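Local atomic coordinates of putative aldehyde dehydrogenase AldY (Bacillus subtilis, PDB entry 4DNG), a protein that probably oxidises aldehydes to carboxylates with NAD+ and may help protect the cell against stress from ethanol and related compounds. Residues I341-V354 / Y366-A378. Sequence-based numbering, arbitrary orientation.
Sequences IIEQAKTDGIELAV and YVFVGADNNSKIA
The ring of F368 sits between two methyl groups. L352 CD1 lies over the centre of one face, 3.5 Å from the ring centroid, and A345 CB rests on the opposite face at 4.0 Å from that centroid, shifted toward the rim; both are CH-pi contacts. I342 CG2 meets the ring edge in its plane, and I350 CG2 comes in obliquely, 3.6 Å from F368 CD1. CG of F368 stands anti to the carbonyl carbon (chi1 -72°), which turns the ring in between L352 and A345. With the ring cut back to an alanine, the L352 and A345 methyls would probably lose their shared partner, opening a gap between helix and strand.

I342 serves two rings: while CG2 touches F368, CD1 drops almost along the ring normal of Y366, 3.5 Å from its centroid. L352 divides itself likewise, its CD2 reaching the Y366 edge. Farther along, I377 packs CG1 against A345 CB at 3.6 Å and slides past I341, their CG2 methyls touching. On the exposed side, K376 lays its CD beside the Q344 amide.

The backbones pair antiparallel. V354 and V367 exchange two nearly straight bonds, V367 N to V354 O at 2.9 Å and V354 N to V367 O at 3.3 Å, each on a lone pair in the carbonyl plane. A353 and V354 both face V367, a classic beta bulge. On its other side, strand 362-369 bonds to strand 386-392. Helix 332-347, closed by a Schellman motif at G349, thus packs against the antiparallel pair of strands 351-354 and 362-369 at the margin of the alpha/beta catalytic domain of the aldehyde dehydrogenase fold, away from the predicted active-site residues.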
# COMPACT_ATOMS: atom_id res chain seq x y z
N ILE A 341 -27.41 20.66 7.55
CA ILE A 341 -26.27 20.81 8.47
C ILE A 341 -26.33 22.15 9.21
O ILE A 341 -25.99 22.24 10.40
CB ILE A 341 -24.92 20.68 7.70
CG1 ILE A 341 -24.66 19.23 7.28
CG2 ILE A 341 -23.75 21.21 8.51
CD1 ILE A 341 -24.97 18.18 8.34
N ILE A 342 -26.76 23.18 8.51
CA ILE A 342 -26.84 24.51 9.08
C ILE A 342 -27.95 24.56 10.12
O ILE A 342 -27.82 25.22 11.15
CB ILE A 342 -27.02 25.58 7.97
CG1 ILE A 342 -25.72 25.71 7.17
CG2 ILE A 342 -27.44 26.93 8.56
CD1 ILE A 342 -25.83 26.57 5.93
N GLU A 343 -29.04 23.83 9.84
CA GLU A 343 -30.15 23.71 10.79
C GLU A 343 -29.70 22.97 12.05
O GLU A 343 -30.04 23.36 13.18
CB GLU A 343 -31.35 23.01 10.14
CG GLU A 343 -32.15 23.92 9.20
CD GLU A 343 -32.38 25.31 9.79
OE1 GLU A 343 -33.11 25.43 10.81
OE2 GLU A 343 -31.84 26.29 9.24
N GLN A 344 -28.90 21.92 11.84
CA GLN A 344 -28.31 21.14 12.91
C GLN A 344 -27.56 22.03 13.91
O GLN A 344 -27.80 21.93 15.12
CB GLN A 344 -27.38 20.07 12.34
CG GLN A 344 -26.93 19.02 13.34
CD GLN A 344 -28.06 18.13 13.82
OE1 GLN A 344 -29.11 18.60 14.27
NE2 GLN A 344 -27.85 16.82 13.72
N ALA A 345 -26.69 22.92 13.41
CA ALA A 345 -25.87 23.80 14.26
C ALA A 345 -26.69 24.87 14.94
O ALA A 345 -26.35 25.32 16.03
CB ALA A 345 -24.77 24.44 13.46
N LYS A 346 -27.76 25.28 14.26
CA LYS A 346 -28.66 26.27 14.81
C LYS A 346 -29.41 25.73 16.02
O LYS A 346 -29.31 26.31 17.09
CB LYS A 346 -29.62 26.77 13.73
CG LYS A 346 -28.99 27.84 12.85
CD LYS A 346 -30.03 28.46 11.95
CE LYS A 346 -29.60 29.83 11.44
NZ LYS A 346 -30.38 30.19 10.23
N THR A 347 -30.11 24.60 15.86
CA THR A 347 -30.81 23.94 16.98
C THR A 347 -29.84 23.56 18.10
O THR A 347 -30.21 23.55 19.27
CB THR A 347 -31.58 22.67 16.55
OG1 THR A 347 -31.91 22.73 15.16
CG2 THR A 347 -32.87 22.50 17.39
N ASP A 348 -28.60 23.27 17.71
CA ASP A 348 -27.50 22.91 18.63
C ASP A 348 -26.99 24.05 19.51
O ASP A 348 -26.21 23.79 20.44
CB ASP A 348 -26.32 22.36 17.84
CG ASP A 348 -26.35 20.85 17.70
OD1 ASP A 348 -27.43 20.25 17.89
OD2 ASP A 348 -25.29 20.27 17.41
N GLY A 349 -27.38 25.28 19.20
CA GLY A 349 -26.97 26.45 19.98
C GLY A 349 -25.89 27.34 19.39
O GLY A 349 -25.80 28.52 19.74
N ILE A 350 -25.07 26.80 18.49
CA ILE A 350 -23.89 27.50 17.97
C ILE A 350 -24.23 28.84 17.33
O ILE A 350 -25.13 28.92 16.51
CB ILE A 350 -23.09 26.64 16.97
CG1 ILE A 350 -22.39 25.48 17.69
CG2 ILE A 350 -22.05 27.48 16.24
CD1 ILE A 350 -23.15 24.17 17.67
N GLU A 351 -23.53 29.90 17.74
CA GLU A 351 -23.73 31.23 17.17
C GLU A 351 -23.44 31.25 15.67
O GLU A 351 -22.64 30.47 15.16
CB GLU A 351 -22.87 32.27 17.90
CG GLU A 351 -23.14 33.71 17.48
CD GLU A 351 -22.23 34.74 18.14
OE1 GLU A 351 -21.28 34.35 18.85
OE2 GLU A 351 -22.47 35.95 17.93
N LEU A 352 -24.11 32.15 14.97
CA LEU A 352 -23.86 32.37 13.57
C LEU A 352 -23.52 33.84 13.43
O LEU A 352 -24.41 34.69 13.45
CB LEU A 352 -25.11 32.01 12.75
CG LEU A 352 -25.06 32.05 11.22
CD1 LEU A 352 -24.02 31.07 10.68
CD2 LEU A 352 -26.42 31.71 10.66
N ALA A 353 -22.23 34.13 13.32
CA ALA A 353 -21.77 35.50 13.14
C ALA A 353 -22.21 36.06 11.79
O ALA A 353 -22.72 37.18 11.71
CB ALA A 353 -20.26 35.60 13.30
N VAL A 354 -22.03 35.26 10.74
CA VAL A 354 -22.45 35.64 9.39
C VAL A 354 -23.49 34.65 8.86
O VAL A 354 -23.20 33.46 8.70
CB VAL A 354 -21.24 35.76 8.44
CG1 VAL A 354 -21.70 36.01 7.01
CG2 VAL A 354 -20.30 36.86 8.90
N TYR A 366 -21.67 31.12 5.10
CA TYR A 366 -22.09 31.10 6.51
C TYR A 366 -20.87 30.97 7.39
O TYR A 366 -19.99 30.16 7.12
CB TYR A 366 -23.03 29.93 6.82
CG TYR A 366 -24.41 29.99 6.18
CD1 TYR A 366 -24.58 29.82 4.80
CD2 TYR A 366 -25.55 30.16 6.98
CE1 TYR A 366 -25.85 29.85 4.23
CE2 TYR A 366 -26.81 30.20 6.41
CZ TYR A 366 -26.96 30.04 5.04
OH TYR A 366 -28.22 30.08 4.49
N VAL A 367 -20.82 31.76 8.46
CA VAL A 367 -19.74 31.62 9.43
C VAL A 367 -20.31 31.37 10.82
O VAL A 367 -21.02 32.22 11.38
CB VAL A 367 -18.75 32.83 9.42
CG1 VAL A 367 -17.64 32.61 10.44
CG2 VAL A 367 -18.15 33.05 8.02
N PHE A 368 -20.03 30.18 11.34
CA PHE A 368 -20.35 29.82 12.71
C PHE A 368 -19.13 30.10 13.59
O PHE A 368 -17.99 29.86 13.19
CB PHE A 368 -20.72 28.34 12.79
CG PHE A 368 -22.06 28.02 12.20
CD1 PHE A 368 -23.23 28.25 12.92
CD2 PHE A 368 -22.16 27.49 10.91
CE1 PHE A 368 -24.47 27.96 12.37
CE2 PHE A 368 -23.40 27.20 10.36
CZ PHE A 368 -24.55 27.43 11.09
N VAL A 369 -19.37 30.64 14.79
CA VAL A 369 -18.28 31.00 15.68
C VAL A 369 -18.46 30.37 17.05
O VAL A 369 -19.58 30.01 17.43
CB VAL A 369 -18.11 32.54 15.82
CG1 VAL A 369 -17.61 33.14 14.52
CG2 VAL A 369 -19.41 33.20 16.27
N GLY A 370 -17.35 30.25 17.77
CA GLY A 370 -17.33 29.75 19.14
C GLY A 370 -17.82 28.32 19.24
O GLY A 370 -18.44 27.95 20.24
N ALA A 371 -17.55 27.53 18.20
CA ALA A 371 -17.95 26.13 18.16
C ALA A 371 -17.02 25.21 18.94
O ALA A 371 -15.82 25.45 19.02
CB ALA A 371 -18.04 25.67 16.72
N ASP A 372 -17.59 24.14 19.49
CA ASP A 372 -16.79 23.03 20.02
C ASP A 372 -16.07 22.31 18.88
O ASP A 372 -16.60 22.19 17.79
CB ASP A 372 -17.70 22.04 20.74
CG ASP A 372 -17.08 21.48 22.00
OD1 ASP A 372 -17.21 22.15 23.05
OD2 ASP A 372 -16.48 20.38 21.94
N ASN A 373 -14.85 21.84 19.14
CA ASN A 373 -14.10 21.09 18.14
C ASN A 373 -14.73 19.72 17.94
O ASN A 373 -14.55 19.07 16.90
CB ASN A 373 -12.62 20.98 18.55
CG ASN A 373 -11.74 20.45 17.43
OD1 ASN A 373 -11.73 20.99 16.33
ND2 ASN A 373 -10.99 19.39 17.70
N ASN A 374 -15.49 19.29 18.95
CA ASN A 374 -16.19 18.01 18.92
C ASN A 374 -17.66 18.20 18.51
O ASN A 374 -18.57 17.55 19.05
CB ASN A 374 -16.07 17.33 20.29
CG ASN A 374 -15.73 15.86 20.20
OD1 ASN A 374 -14.84 15.46 19.43
ND2 ASN A 374 -16.41 15.04 20.99
N SER A 375 -17.88 19.11 17.57
CA SER A 375 -19.22 19.48 17.13
C SER A 375 -19.57 18.84 15.82
O SER A 375 -18.68 18.42 15.07
CB SER A 375 -19.34 21.00 16.99
OG SER A 375 -19.63 21.61 18.23
N LYS A 376 -20.86 18.77 15.52
CA LYS A 376 -21.32 18.24 14.25
C LYS A 376 -20.79 19.07 13.08
O LYS A 376 -20.19 18.52 12.16
CB LYS A 376 -22.84 18.11 14.24
CG LYS A 376 -23.32 16.80 14.85
CD LYS A 376 -24.76 16.87 15.31
CE LYS A 376 -25.16 15.60 16.06
NZ LYS A 376 -26.37 15.80 16.91
N ILE A 377 -20.99 20.39 13.14
CA ILE A 377 -20.51 21.27 12.06
C ILE A 377 -18.99 21.32 11.94
O ILE A 377 -18.45 21.52 10.85
CB ILE A 377 -21.07 22.71 12.16
CG1 ILE A 377 -21.50 23.04 13.59
CG2 ILE A 377 -22.23 22.92 11.20
CD1 ILE A 377 -20.37 23.56 14.46
N ALA A 378 -18.30 21.13 13.06
CA ALA A 378 -16.84 21.09 13.07
C ALA A 378 -16.30 19.80 12.44
O ALA A 378 -15.40 19.85 11.61
CB ALA A 378 -16.29 21.26 14.48